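Long-range contacts in EmGH1 (Erythrobacter marinus, PDB 5Z87), which probably removes glucose units from beta-glucosides as a member of glycoside hydrolase family 3: residues A[65-70]-A[91-96]; A[125-130]-A[173-178]; A[164-169]-A[226-231]. All coordinates share one frame; numbering follows the deposited sequence.

Contact 1 (A[65-70]-A[91-96])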
loop_
_atom_site.group_PDB
_atom_site.type_symbol
_atom_site.label_atom_id
_atom_site.label_comp_id
_atom_site.label_asym_id
_atom_site.label_seq_id
_atom_site.Cartn_x
_atom_site.Cartn_y
_atom_site.Cartn_z
ATOM N N CYS A 65 -32.007 -13.243 5.189
ATOM C CA CYS A 65 -32.191 -12.767 3.814
ATOM C C CYS A 65 -31.483 -13.687 2.826
ATOM O O CYS A 65 -30.369 -13.394 2.369
ATOM C CB CYS A 65 -31.681 -11.334 3.660
ATOM S SG CYS A 65 -32.040 -10.592 2.047
ATOM N N PRO A 66 -32.105 -14.809 2.461
ATOM C CA PRO A 66 -31.518 -15.692 1.445
ATOM C C PRO A 66 -31.773 -15.149 0.046
ATOM O O PRO A 66 -32.469 -14.152 -0.152
ATOM C CB PRO A 66 -32.261 -17.019 1.653
ATOM C CG PRO A 66 -33.650 -16.564 2.051
ATOM C CD PRO A 66 -33.417 -15.313 2.926
ATOM N N ARG A 67 -31.193 -15.836 -0.931
ATOM C CA ARG A 67 -31.512 -15.544 -2.318
ATOM C C ARG A 67 -32.961 -15.912 -2.606
ATOM O O ARG A 67 -33.477 -16.918 -2.112
ATOM C CB ARG A 67 -30.573 -16.299 -3.255
ATOM C CG ARG A 67 -30.118 -15.462 -4.432
ATOM C CD ARG A 67 -29.108 -16.196 -5.288
ATOM N NE ARG A 67 -27.759 -15.950 -4.799
ATOM C CZ ARG A 67 -26.995 -14.940 -5.204
ATOM N NH1 ARG A 67 -25.777 -14.780 -4.682
ATOM N NH2 ARG A 67 -27.458 -14.094 -6.122
ATOM N N ALA A 68 -33.612 -15.085 -3.425
ATOM C CA ALA A 68 -35.043 -15.222 -3.673
ATOM C C ALA A 68 -35.413 -16.550 -4.325
ATOM O O ALA A 68 -36.498 -17.082 -4.058
ATOM C CB ALA A 68 -35.526 -14.073 -4.553
ATOM N N ALA A 69 -34.536 -17.098 -5.173
ATOM C CA ALA A 69 -34.959 -18.096 -6.156
ATOM C C ALA A 69 -35.632 -19.305 -5.510
ATOM O O ALA A 69 -36.654 -19.788 -6.010
ATOM C CB ALA A 69 -33.759 -18.542 -6.996
ATOM N N ASP A 70 -35.072 -19.823 -4.416
ATOM C CA ASP A 70 -35.616 -21.039 -3.809
ATOM C C ASP A 70 -36.889 -20.779 -3.021
ATOM O O ASP A 70 -37.712 -21.685 -2.874
ATOM C CB ASP A 70 -34.583 -21.690 -2.898
ATOM C CG ASP A 70 -33.512 -22.418 -3.677
ATOM O OD1 ASP A 70 -33.516 -22.332 -4.931
ATOM O OD2 ASP A 70 -32.674 -23.082 -3.036
ATOM N N GLY A 91 -35.839 -10.758 4.411
ATOM C CA GLY A 91 -35.770 -10.293 3.042
ATOM C C GLY A 91 -35.411 -11.427 2.110
ATOM O O GLY A 91 -35.090 -12.539 2.536
ATOM N N VAL A 92 -35.490 -11.134 0.817
ATOM C CA VAL A 92 -34.909 -11.987 -0.206
ATOM C C VAL A 92 -34.058 -11.099 -1.093
ATOM O O VAL A 92 -34.267 -9.885 -1.193
ATOM C CB VAL A 92 -35.952 -12.749 -1.061
ATOM C CG1 VAL A 92 -36.651 -13.810 -0.239
ATOM C CG2 VAL A 92 -36.943 -11.786 -1.716
ATOM N N TYR A 93 -33.089 -11.725 -1.742
ATOM C CA TYR A 93 -32.154 -11.032 -2.611
ATOM C C TYR A 93 -32.337 -11.530 -4.032
ATOM O O TYR A 93 -32.378 -12.743 -4.264
ATOM C CB TYR A 93 -30.714 -11.262 -2.147
ATOM C CG TYR A 93 -29.666 -10.699 -3.071
ATOM C CD1 TYR A 93 -29.759 -9.405 -3.553
ATOM C CD2 TYR A 93 -28.565 -11.456 -3.437
ATOM C CE1 TYR A 93 -28.778 -8.881 -4.381
ATOM C CE2 TYR A 93 -27.578 -10.942 -4.263
ATOM C CZ TYR A 93 -27.687 -9.666 -4.731
ATOM O OH TYR A 93 -26.707 -9.174 -5.557
ATOM N N SER A 94 -32.473 -10.592 -4.969
ATOM C CA SER A 94 -32.428 -10.905 -6.395
ATOM C C SER A 94 -33.641 -11.726 -6.851
ATOM O O SER A 94 -33.509 -12.879 -7.281
ATOM C CB SER A 94 -31.112 -11.628 -6.717
ATOM O OG SER A 94 -30.789 -11.505 -8.083
ATOM N N ALA A 95 -34.829 -11.125 -6.768
ATOM C CA ALA A 95 -36.074 -11.771 -7.157
ATOM C C ALA A 95 -36.412 -11.559 -8.624
ATOM O O ALA A 95 -37.328 -12.212 -9.133
ATOM C CB ALA A 95 -37.233 -11.256 -6.294
ATOM N N SER A 96 -35.696 -10.667 -9.305
ATOM C CA SER A 96 -35.976 -10.399 -10.711
ATOM C C SER A 96 -35.728 -11.632 -11.576
ATOM O O SER A 96 -36.492 -11.902 -12.510
ATOM C CB SER A 96 -35.113 -9.236 -11.173
ATOM O OG SER A 96 -33.861 -9.292 -10.498
HETATM O O HOH W 1 -32.375 -15.413 -6.488
#
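The side chains of Arg67 and Tyr93 lie side by side, pointing the same way, their guanidinium and ring planes 55° apart, in the TIM-barrel domain of this glycoside hydrolase. Tyr93 CD2 lies over one face of the guanidinium, toward its rim, while the guanidinium comes to the tyrosine obliquely, with Arg67 NH2 3.7 Å from Tyr93 CE2. One face of the tyrosine ring is covered at its centre by Ser94 CB, so the backbone turn after Tyr93 folds its own neighbour onto the ring. Trp314 makes a cation-pi contact with the same arginine. Tyr93 lines the pocket that holds dithiothreitol; its ring also meets Phe178, and its OH is hydrogen-bonded to Glu130.

Strand 91-93 pairs with strand 126-129 on one side and meets the chain around Cys65 on the other, where a single backbone bridge joins Arg67 with Tyr93. Two hydrogen bonds hold this bridge, Tyr93 N to Pro66 O at 3.0 Å and Ala68 N to Tyr93 O at 2.8 Å. The second is the straighter, with 162° at the hydrogen. Upstream, Cys65 CA makes a CA-H...O contact to Gly91 O of 3.2 Å. Cys65 SG, anti to the backbone N (chi1 -173°), is placed against the backbone of Gly91, 3.5 Å from Gly91 C.

Beyond the bridge Ala68 CB packs against Val92 CB. A water bonded to Ser94 O also accepts a weak bond from Ala69 N. The apolar contact is finished where Ala68 CB meets Ala95 CB at 3.7 Å.

Contact 2 (A[125-130]-A[173-178])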
loop_
_atom_site.group_PDB
_atom_site.type_symbol
_atom_site.label_atom_id
_atom_site.label_comp_id
_atom_site.label_asym_id
_atom_site.label_seq_id
_atom_site.Cartn_x
_atom_site.Cartn_y
_atom_site.Cartn_z
ATOM N N ALA A 125 -41.847 -9.354 2.847
ATOM C CA ALA A 125 -40.395 -9.381 2.729
ATOM C C ALA A 125 -39.862 -8.073 2.153
ATOM O O ALA A 125 -40.514 -7.423 1.333
ATOM C CB ALA A 125 -39.966 -10.547 1.839
ATOM N N PHE A 126 -38.673 -7.668 2.611
ATOM C CA PHE A 126 -37.852 -6.784 1.788
ATOM C C PHE A 126 -37.455 -7.558 0.537
ATOM O O PHE A 126 -37.154 -8.752 0.600
ATOM C CB PHE A 126 -36.595 -6.309 2.535
ATOM C CG PHE A 126 -36.738 -4.943 3.173
ATOM C CD1 PHE A 126 -37.154 -3.846 2.432
ATOM C CD2 PHE A 126 -36.470 -4.759 4.521
ATOM C CE1 PHE A 126 -37.296 -2.592 3.028
ATOM C CE2 PHE A 126 -36.608 -3.498 5.123
ATOM C CZ PHE A 126 -37.019 -2.422 4.376
ATOM N N VAL A 127 -37.510 -6.895 -0.607
ATOM C CA VAL A 127 -37.112 -7.484 -1.879
ATOM C C VAL A 127 -35.921 -6.662 -2.352
ATOM O O VAL A 127 -36.093 -5.540 -2.844
ATOM C CB VAL A 127 -38.249 -7.478 -2.910
ATOM C CG1 VAL A 127 -37.779 -8.073 -4.240
ATOM C CG2 VAL A 127 -39.447 -8.248 -2.370
ATOM N N PHE A 128 -34.716 -7.202 -2.185
ATOM C CA PHE A 128 -33.487 -6.443 -2.412
ATOM C C PHE A 128 -32.970 -6.712 -3.818
ATOM O O PHE A 128 -32.818 -7.874 -4.216
ATOM C CB PHE A 128 -32.408 -6.810 -1.384
ATOM C CG PHE A 128 -32.673 -6.299 0.003
ATOM C CD1 PHE A 128 -32.701 -4.937 0.261
ATOM C CD2 PHE A 128 -32.865 -7.182 1.059
ATOM C CE1 PHE A 128 -32.932 -4.449 1.543
ATOM C CE2 PHE A 128 -33.082 -6.710 2.343
ATOM C CZ PHE A 128 -33.135 -5.328 2.581
ATOM N N GLU A 129 -32.698 -5.649 -4.566
ATOM C CA GLU A 129 -32.087 -5.775 -5.887
ATOM C C GLU A 129 -30.823 -4.919 -5.923
ATOM O O GLU A 129 -30.507 -4.217 -4.961
ATOM C CB GLU A 129 -33.078 -5.388 -6.990
ATOM C CG GLU A 129 -34.355 -6.260 -6.998
ATOM C CD GLU A 129 -34.121 -7.654 -7.542
ATOM O OE1 GLU A 129 -35.007 -8.519 -7.365
ATOM O OE2 GLU A 129 -33.047 -7.901 -8.145
ATOM N N GLU A 130 -30.078 -4.998 -7.023
ATOM C CA GLU A 130 -28.894 -4.170 -7.234
ATOM C C GLU A 130 -29.260 -3.013 -8.149
ATOM O O GLU A 130 -29.930 -3.215 -9.163
ATOM C CB GLU A 130 -27.742 -4.968 -7.850
ATOM C CG GLU A 130 -27.358 -6.201 -7.084
ATOM C CD GLU A 130 -26.522 -5.901 -5.847
ATOM O OE1 GLU A 130 -26.181 -6.866 -5.125
ATOM O OE2 GLU A 130 -26.204 -4.714 -5.601
ATOM N N GLY A 173 -41.471 -4.428 -7.761
ATOM C CA GLY A 173 -41.592 -5.133 -6.507
ATOM C C GLY A 173 -40.407 -5.028 -5.580
ATOM O O GLY A 173 -40.451 -5.590 -4.483
ATOM N N SER A 174 -39.353 -4.327 -5.970
ATOM C CA SER A 174 -38.198 -4.155 -5.100
ATOM C C SER A 174 -38.336 -2.861 -4.311
ATOM O O SER A 174 -38.531 -1.796 -4.899
ATOM C CB SER A 174 -36.910 -4.137 -5.925
ATOM O OG SER A 174 -35.790 -3.787 -5.131
ATOM N N GLN A 175 -38.229 -2.943 -2.987
ATOM C CA GLN A 175 -38.288 -1.736 -2.169
ATOM C C GLN A 175 -36.979 -1.485 -1.424
ATOM O O GLN A 175 -36.939 -0.634 -0.526
ATOM C CB GLN A 175 -39.440 -1.813 -1.165
ATOM C CG GLN A 175 -40.572 -2.740 -1.592
ATOM C CD GLN A 175 -40.307 -4.169 -1.120
ATOM O OE1 GLN A 175 -39.151 -4.574 -0.982
ATOM N NE2 GLN A 175 -41.371 -4.926 -0.851
ATOM N N GLY A 176 -35.916 -2.200 -1.757
ATOM C CA GLY A 176 -34.606 -1.897 -1.200
ATOM C C GLY A 176 -33.517 -2.363 -2.134
ATOM O O GLY A 176 -33.694 -3.323 -2.895
ATOM N N CYS A 177 -32.378 -1.671 -2.093
ATOM C CA CYS A 177 -31.241 -2.079 -2.905
ATOM C C CYS A 177 -29.955 -2.036 -2.095
ATOM O O CYS A 177 -29.844 -1.343 -1.077
ATOM C CB CYS A 177 -31.088 -1.211 -4.164
ATOM S SG CYS A 177 -30.736 0.504 -3.806
ATOM N N PHE A 178 -28.984 -2.804 -2.584
ATOM C CA PHE A 178 -27.638 -2.847 -2.026
ATOM C C PHE A 178 -26.740 -1.875 -2.797
ATOM O O PHE A 178 -25.778 -2.248 -3.461
ATOM C CB PHE A 178 -27.101 -4.272 -2.078
ATOM C CG PHE A 178 -27.903 -5.270 -1.272
ATOM C CD1 PHE A 178 -28.600 -4.876 -0.129
ATOM C CD2 PHE A 178 -27.934 -6.617 -1.648
ATOM C CE1 PHE A 178 -29.314 -5.800 0.618
ATOM C CE2 PHE A 178 -28.649 -7.556 -0.906
ATOM C CZ PHE A 178 -29.331 -7.150 0.237
#
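Phe128 of strand 126-129 and Phe178, just past strand 176-177, form an offset stack, centroids 4.7 Å apart and planes at 26°, in the parallel TIM-barrel sheet. The two strands are joined by a beta-alpha-beta crossover that includes helix 155-171. Phe178 CE1 sits over the Phe128 face toward its rim, and Phe128 CB makes a CH-pi contact over the face of Phe178. Beneath the rings the backbones are tied by Glu129 N to Gly176 O at 3.0 Å and by Phe178 N to Glu129 O. A CB on Gly176 would clash, 2.8 Å from Phe128 CE1.

At the other end, Ser174 OG, anti to its backbone N (chi1 172°), donates to Val127 O at 2.9 Å. Gln175 bends at chi2 (88°), and its amide reaches the backbone of residues 125-127: OE1 takes Val127 N in the amide plane, on a lone pair, at 2.9 Å, while NE2 gives a weak bond to Ala125 O. An alanine in place of Gln175 would probably leave Val127 N without its acceptor and Ala125 O without this weak donor.

Further out, the Glu129 carboxylate is held by Ala95 N and Ser96 OG, and Lys233 donates to Phe178 O. Glu130 and Phe178 both line the ligand pocket: Glu130 OE1, bonded to Tyr93 OH and dithiothreitol, lies in the plane of the Phe178 ring at its edge, 3.9 Å from Phe178 CD2.

Contact 3 (A[164-169]-A[226-231]); sequences ATAKEA and NRIATS
Asn226 meets Ala166 and Lys167 where helix 155-171 of the TIM-barrel domain packs against the chain leading into strand 229-235, the neighbour of strand 176-177 in the parallel sheet. No hydrogen bond crosses between the two segments; the fit is by van der Waals contact. The carbonyl of Asn226 comes up to the helix backbone, Asn226 O lying 3.6 Å from Ala166 C, while Asn226 CB brushes the aliphatic chain of Lys167 with 4.3 Å to Lys167 CG.

Arg227 follows with its CA 4.1 Å from Ala166 CB and its side chain starting away from the helix. Its guanidinium nevertheless returns to the helix through a salt bridge with Glu163, which probably offsets its charge, and its carbonyl accepts from Arg170. Lys167 NZ, of like charge, stays 6.8 Å from Arg227 NH1, not in contact.

Ile228 then turns its side chain into the helix, where Ala166 and Ala169 present small surfaces to it, and Leu215 of helix 201-216 touches it as well. With CG1 between the backbone N and the carbonyl carbon (chi1 70°), CG2 lies beside the N and meets Ala166 O at 4.0 Å. CD1, anti to CA (chi2 174°), extends to Ala169, with Ile228 CD1 4.1 Å from Ala169 CB.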
loop_
_atom_site.group_PDB
_atom_site.type_symbol
_atom_site.label_atom_id
_atom_site.label_comp_id
_atom_site.label_asym_id
_atom_site.label_seq_id
_atom_site.Cartn_x
_atom_site.Cartn_y
_atom_site.Cartn_z
ATOM N N ALA A 164 -35.139 7.794 -11.558
ATOM C CA ALA A 164 -35.643 6.895 -12.596
ATOM C C ALA A 164 -35.402 5.442 -12.221
ATOM O O ALA A 164 -36.271 4.584 -12.432
ATOM C CB ALA A 164 -34.993 7.203 -13.949
ATOM N N THR A 165 -34.226 5.149 -11.658
ATOM C CA THR A 165 -33.909 3.783 -11.265
ATOM C C THR A 165 -34.839 3.293 -10.159
ATOM O O THR A 165 -35.261 2.129 -10.163
ATOM C CB THR A 165 -32.447 3.695 -10.804
ATOM O OG1 THR A 165 -31.569 4.059 -11.881
ATOM C CG2 THR A 165 -32.131 2.285 -10.345
ATOM N N ALA A 166 -35.143 4.161 -9.186
ATOM C CA ALA A 166 -36.032 3.763 -8.101
ATOM C C ALA A 166 -37.437 3.440 -8.622
ATOM O O ALA A 166 -38.046 2.440 -8.212
ATOM C CB ALA A 166 -36.077 4.861 -7.036
ATOM N N LYS A 167 -37.959 4.272 -9.533
ATOM C CA LYS A 167 -39.259 4.013 -10.150
ATOM C C LYS A 167 -39.302 2.627 -10.757
ATOM O O LYS A 167 -40.248 1.866 -10.532
ATOM C CB LYS A 167 -39.553 5.050 -11.237
ATOM C CG LYS A 167 -40.001 6.393 -10.751
ATOM C CD LYS A 167 -40.161 7.344 -11.940
ATOM C CE LYS A 167 -40.450 8.757 -11.465
ATOM N NZ LYS A 167 -40.388 9.735 -12.584
ATOM N N GLU A 168 -38.283 2.293 -11.554
ATOM C CA GLU A 168 -38.257 1.002 -12.224
ATOM C C GLU A 168 -38.177 -0.132 -11.210
ATOM O O GLU A 168 -38.803 -1.184 -11.392
ATOM C CB GLU A 168 -37.086 0.944 -13.220
ATOM C CG GLU A 168 -37.136 2.019 -14.316
ATOM C CD GLU A 168 -36.231 1.743 -15.526
ATOM O OE1 GLU A 168 -35.646 0.636 -15.648
ATOM O OE2 GLU A 168 -36.108 2.662 -16.369
ATOM N N ALA A 169 -37.430 0.071 -10.124
ATOM C CA ALA A 169 -37.267 -0.990 -9.135
ATOM C C ALA A 169 -38.551 -1.193 -8.330
ATOM O O ALA A 169 -39.018 -2.324 -8.166
ATOM C CB ALA A 169 -36.084 -0.669 -8.210
ATOM N N ASN A 226 -42.899 4.906 -5.022
ATOM C CA ASN A 226 -41.968 4.648 -6.118
ATOM C C ASN A 226 -40.528 5.033 -5.767
ATOM O O ASN A 226 -39.724 5.351 -6.651
ATOM C CB ASN A 226 -42.436 5.350 -7.397
ATOM C CG ASN A 226 -43.731 4.756 -7.939
ATOM O OD1 ASN A 226 -43.914 3.531 -7.949
ATOM N ND2 ASN A 226 -44.635 5.617 -8.381
ATOM N N ARG A 227 -40.200 5.005 -4.479
ATOM C CA ARG A 227 -38.839 5.077 -3.969
ATOM C C ARG A 227 -38.502 3.756 -3.299
ATOM O O ARG A 227 -39.380 2.931 -3.043
ATOM C CB ARG A 227 -38.675 6.236 -2.977
ATOM C CG ARG A 227 -39.077 7.591 -3.520
ATOM C CD ARG A 227 -38.247 8.003 -4.727
ATOM N NE ARG A 227 -38.740 9.260 -5.277
ATOM C CZ ARG A 227 -37.972 10.226 -5.761
ATOM N NH1 ARG A 227 -38.535 11.327 -6.229
ATOM N NH2 ARG A 227 -36.647 10.093 -5.787
ATOM N N ILE A 228 -37.210 3.544 -3.031
ATOM C CA ILE A 228 -36.729 2.316 -2.406
ATOM C C ILE A 228 -35.646 2.686 -1.398
ATOM O O ILE A 228 -35.043 3.758 -1.466
ATOM C CB ILE A 228 -36.174 1.302 -3.440
ATOM C CG1 ILE A 228 -34.842 1.805 -4.034
ATOM C CG2 ILE A 228 -37.194 1.043 -4.553
ATOM C CD1 ILE A 228 -34.141 0.801 -4.968
ATOM N N ALA A 229 -35.395 1.775 -0.465
ATOM C CA ALA A 229 -34.339 1.969 0.521
ATOM C C ALA A 229 -32.954 1.729 -0.085
ATOM O O ALA A 229 -32.747 0.786 -0.860
ATOM C CB ALA A 229 -34.554 1.032 1.716
ATOM N N THR A 230 -32.010 2.592 0.272
ATOM C CA THR A 230 -30.596 2.400 -0.041
ATOM C C THR A 230 -29.911 1.641 1.089
ATOM O O THR A 230 -30.245 1.819 2.264
ATOM C CB THR A 230 -29.881 3.743 -0.230
ATOM O OG1 THR A 230 -30.105 4.572 0.919
ATOM C CG2 THR A 230 -30.391 4.463 -1.453
ATOM N N SER A 231 -28.942 0.799 0.729
ATOM C CA SER A 231 -28.007 0.201 1.683
ATOM C C SER A 231 -26.593 0.607 1.262
ATOM O O SER A 231 -25.955 -0.065 0.449
ATOM C CB SER A 231 -28.154 -1.323 1.746
ATOM O OG SER A 231 -29.513 -1.704 1.639
#

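In the fold
The three contacts show how a barrel wall is built strand by strand. Contacts 1 and 2, centres about 9 Å apart, use neighbouring strands, 91-93 in contact 1 and 126-129 in contact 2; Glu129 OE1 receives Ala95 N at 2.7 Å. Contact 3, its centre also about 9 Å from that of contact 2, adds the next strand: Cys177 N lies 2.8 Å from Ala229 O, a probable hydrogen bond. Contacts 1 and 3 do not touch, their centres being about 17 Å apart. The dithiothreitol, probably from the crystallisation liquor, has the side chains of Tyr93 and Glu130 each about 3 Å away (nearest atoms), and Phe178 of contact 2 completes their share of the pocket.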